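Side-chain contact in ribosomal RNA methyltransferase, putative (PDB 2PLW), which binds S-adenosylmethionine and probably methylates ribosomal RNA at a uridine 2'-hydroxyl, this piece being its FtsJ-like methyltransferase domain: residues K9-D14 with C37-E42. Residues are numbered along the deposited sequence; the frame is centred on the assembly and turned at random.
Sequences KLIELD and CQVILE
Val39 turns its isopropyl group toward helix 7-17 and sets one methyl between Leu10 and Ile11, the centre of a wholly apolar contact. That methyl, CG1, lies anti to the backbone N (chi1 166°). It is 3.9 Å from both Leu10 CD2 and Ile11 CG1. Within the two segments, the second methyl, CG2, meets Ile11 and not Leu10. Ile11 CG1 thus lies against both valine methyls, and Ile11 CD1 continues past Val39 CG2 alone, at 4.0 Å. This arm is what brings Ile11 into the contact, because its CA-CB bond does not aim at the other helix. Leu10 does point across. With CG swung away from the backbone N (chi1 -174°), it extends CD2 over the interface, where the methyl touches Val39 CG1 and, roughly at right angles to it, Ile40 CG1 at 3.8 Å. Ile40 contributes chiefly this CG1 methylene. No hydrogen bond joins the segments; they meet through apolar methyl and methylene groups, at an axis separation of 9.9 Å and a crossing angle of -43°. A salt bridge from Asp14 OD2 to Arg43 NH1, farther along helix 35-43, adds a polar link between the helices. Leu10 also packs on Trp36, an S-adenosylmethionine-binding residue, and its side chain stays about 7 Å from the cofactor itself. In this Rossmann-like fold, helix 35-43 follows strand 24-29 and rests on the sheet through Ile40, which touches Ile26 of that strand and Ile51 of strand 49-55, while helix 7-17 crosses helix 35-43 on the side where Val39 projects.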
ATOM      1  N   LYS A   9      -4.897   4.591 -12.087  1.00 17.41           N
ATOM      2  CA  LYS A   9      -3.555   4.769 -11.508  1.00 17.68           C
ATOM      3  C   LYS A   9      -2.893   3.423 -11.235  1.00 16.81           C
ATOM      4  O   LYS A   9      -1.709   3.276 -11.429  1.00 16.76           O
ATOM      5  CB  LYS A   9      -3.631   5.588 -10.213  1.00 17.88           C
ATOM      6  CG  LYS A   9      -4.063   7.026 -10.487  1.00 22.05           C
ATOM      7  CD  LYS A   9      -3.900   7.952  -9.284  1.00 25.99           C
ATOM      8  CE  LYS A   9      -4.976   7.712  -8.261  1.00 28.20           C
ATOM      9  NZ  LYS A   9      -5.355   8.946  -7.499  1.00 27.69           N
ATOM     10  N   LEU A  10      -3.654   2.446 -10.736  1.00 16.40           N
ATOM     11  CA  LEU A  10      -3.054   1.126 -10.496  1.00 16.21           C
ATOM     12  C   LEU A  10      -2.748   0.410 -11.802  1.00 16.02           C
ATOM     13  O   LEU A  10      -1.695  -0.213 -11.958  1.00 15.18           O
ATOM     14  CB  LEU A  10      -3.907   0.272  -9.557  1.00 16.07           C
ATOM     15  CG  LEU A  10      -3.224  -1.063  -9.186  1.00 14.65           C
ATOM     16  CD1 LEU A  10      -1.852  -0.862  -8.485  1.00 17.57           C
ATOM     17  CD2 LEU A  10      -4.144  -1.847  -8.284  1.00 16.55           C
ATOM     18  N   ILE A  11      -3.667   0.525 -12.763  1.00 17.04           N
ATOM     19  CA  ILE A  11      -3.418  -0.021 -14.110  1.00 17.57           C
ATOM     20  C   ILE A  11      -2.099   0.536 -14.701  1.00 18.46           C
ATOM     21  O   ILE A  11      -1.285  -0.207 -15.235  1.00 18.71           O
ATOM     22  CB  ILE A  11      -4.635   0.249 -15.031  1.00 17.66           C
ATOM     23  CG1 ILE A  11      -5.831  -0.582 -14.567  1.00 17.31           C
ATOM     24  CG2 ILE A  11      -4.291  -0.042 -16.499  1.00 17.36           C
ATOM     25  CD1 ILE A  11      -7.188  -0.037 -15.007  1.00 19.49           C
ATOM     26  N   GLU A  12      -1.882   1.844 -14.582  1.00 18.67           N
ATOM     27  CA  GLU A  12      -0.662   2.482 -15.050  1.00 20.53           C
ATOM     28  C   GLU A  12       0.561   1.922 -14.311  1.00 19.58           C
ATOM     29  O   GLU A  12       1.563   1.575 -14.925  1.00 19.31           O
ATOM     30  CB  GLU A  12      -0.781   3.999 -14.860  1.00 20.33           C
ATOM     31  CG  GLU A  12       0.468   4.798 -15.157  1.00 23.88           C
ATOM     32  CD  GLU A  12       0.315   6.291 -14.853  1.00 26.08           C
ATOM     33  OE1 GLU A  12      -0.827   6.754 -14.585  1.00 29.17           O
ATOM     34  OE2 GLU A  12       1.367   6.995 -14.888  1.00 31.99           O
ATOM     35  N   LEU A  13       0.453   1.832 -12.981  1.00 18.51           N
ATOM     36  CA  LEU A  13       1.542   1.326 -12.160  1.00 17.97           C
ATOM     37  C   LEU A  13       1.928  -0.100 -12.549  1.00 17.87           C
ATOM     38  O   LEU A  13       3.111  -0.400 -12.721  1.00 18.45           O
ATOM     39  CB  LEU A  13       1.170   1.384 -10.678  1.00 17.59           C
ATOM     40  CG  LEU A  13       1.273   2.767 -10.026  1.00 14.69           C
ATOM     41  CD1 LEU A  13       0.552   2.727  -8.684  1.00 16.06           C
ATOM     42  CD2 LEU A  13       2.734   3.171  -9.861  1.00 16.73           C
ATOM     43  N   ASP A  14       0.931  -0.973 -12.671  1.00 18.17           N
ATOM     44  CA  ASP A  14       1.196  -2.374 -12.974  1.00 18.93           C
ATOM     45  C   ASP A  14       1.679  -2.537 -14.412  1.00 20.13           C
ATOM     46  O   ASP A  14       2.519  -3.375 -14.692  1.00 19.95           O
ATOM     47  CB  ASP A  14      -0.001  -3.273 -12.707  1.00 18.85           C
ATOM     48  CG  ASP A  14       0.360  -4.761 -12.811  1.00 21.81           C
ATOM     49  OD1 ASP A  14       1.290  -5.199 -12.103  1.00 21.34           O
ATOM     50  OD2 ASP A  14      -0.224  -5.476 -13.654  1.00 22.05           O
ATOM     51  N   CYS A  37      -8.768  -2.903  -5.614  1.00 15.13           N
ATOM     52  CA  CYS A  37      -9.123  -4.295  -5.357  1.00 15.66           C
ATOM     53  C   CYS A  37      -9.727  -4.911  -6.636  1.00 15.77           C
ATOM     54  O   CYS A  37      -9.406  -6.037  -6.990  1.00 15.07           O
ATOM     55  CB  CYS A  37     -10.084  -4.415  -4.188  1.00 16.30           C
ATOM     56  SG  CYS A  37      -9.220  -4.322  -2.578  1.00 20.12           S
ATOM     57  N   GLN A  38     -10.584  -4.155  -7.307  1.00 16.08           N
ATOM     58  CA  GLN A  38     -11.153  -4.620  -8.581  1.00 16.73           C
ATOM     59  C   GLN A  38     -10.101  -4.832  -9.648  1.00 16.70           C
ATOM     60  O   GLN A  38     -10.154  -5.826 -10.364  1.00 17.78           O
ATOM     61  CB  GLN A  38     -12.177  -3.621  -9.107  1.00 16.55           C
ATOM     62  CG  GLN A  38     -13.374  -3.511  -8.231  1.00 16.65           C
ATOM     63  CD  GLN A  38     -14.298  -2.467  -8.751  1.00 16.20           C
ATOM     64  OE1 GLN A  38     -14.006  -1.279  -8.661  1.00 16.86           O
ATOM     65  NE2 GLN A  38     -15.438  -2.896  -9.287  1.00 19.73           N
ATOM     66  N   VAL A  39      -9.140  -3.910  -9.763  1.00 17.23           N
ATOM     67  CA  VAL A  39      -8.057  -4.047 -10.753  1.00 16.96           C
ATOM     68  C   VAL A  39      -7.209  -5.282 -10.440  1.00 16.87           C
ATOM     69  O   VAL A  39      -6.849  -6.059 -11.330  1.00 17.38           O
ATOM     70  CB  VAL A  39      -7.141  -2.786 -10.768  1.00 16.97           C
ATOM     71  CG1 VAL A  39      -5.850  -3.057 -11.524  1.00 16.97           C
ATOM     72  CG2 VAL A  39      -7.886  -1.588 -11.362  1.00 16.61           C
ATOM     73  N   ILE A  40      -6.897  -5.462  -9.156  1.00 15.59           N
ATOM     74  CA  ILE A  40      -6.128  -6.619  -8.719  1.00 15.77           C
ATOM     75  C   ILE A  40      -6.842  -7.921  -9.079  1.00 17.15           C
ATOM     76  O   ILE A  40      -6.201  -8.864  -9.563  1.00 18.30           O
ATOM     77  CB  ILE A  40      -5.787  -6.558  -7.195  1.00 15.20           C
ATOM     78  CG1 ILE A  40      -4.891  -5.344  -6.894  1.00 14.62           C
ATOM     79  CG2 ILE A  40      -5.068  -7.856  -6.762  1.00 15.66           C
ATOM     80  CD1 ILE A  40      -4.896  -4.948  -5.371  1.00 14.02           C
ATOM     81  N   LEU A  41      -8.155  -7.955  -8.873  1.00 18.43           N
ATOM     82  CA  LEU A  41      -8.968  -9.107  -9.299  1.00 19.67           C
ATOM     83  C   LEU A  41      -8.866  -9.372 -10.804  1.00 20.84           C
ATOM     84  O   LEU A  41      -8.624 -10.501 -11.202  1.00 19.66           O
ATOM     85  CB  LEU A  41     -10.425  -8.955  -8.864  1.00 20.03           C
ATOM     86  CG  LEU A  41     -10.803  -9.211  -7.415  1.00 20.71           C
ATOM     87  CD1 LEU A  41     -12.208  -8.695  -7.178  1.00 21.94           C
ATOM     88  CD2 LEU A  41     -10.743 -10.709  -7.053  1.00 22.59           C
ATOM     89  N   GLU A  42      -9.019  -8.332 -11.619  1.00 22.12           N
ATOM     90  CA  GLU A  42      -8.926  -8.455 -13.084  1.00 24.19           C
ATOM     91  C   GLU A  42      -7.600  -9.002 -13.571  1.00 24.71           C
ATOM     92  O   GLU A  42      -7.549  -9.859 -14.463  1.00 25.55           O
ATOM     93  CB  GLU A  42      -9.099  -7.090 -13.737  1.00 25.20           C
ATOM     94  CG  GLU A  42     -10.489  -6.577 -13.719  1.00 28.29           C
ATOM     95  CD  GLU A  42     -10.571  -5.156 -14.230  1.00 30.91           C
ATOM     96  OE1 GLU A  42      -9.510  -4.475 -14.356  1.00 32.47           O
ATOM     97  OE2 GLU A  42     -11.706  -4.713 -14.487  1.00 35.22           O
TER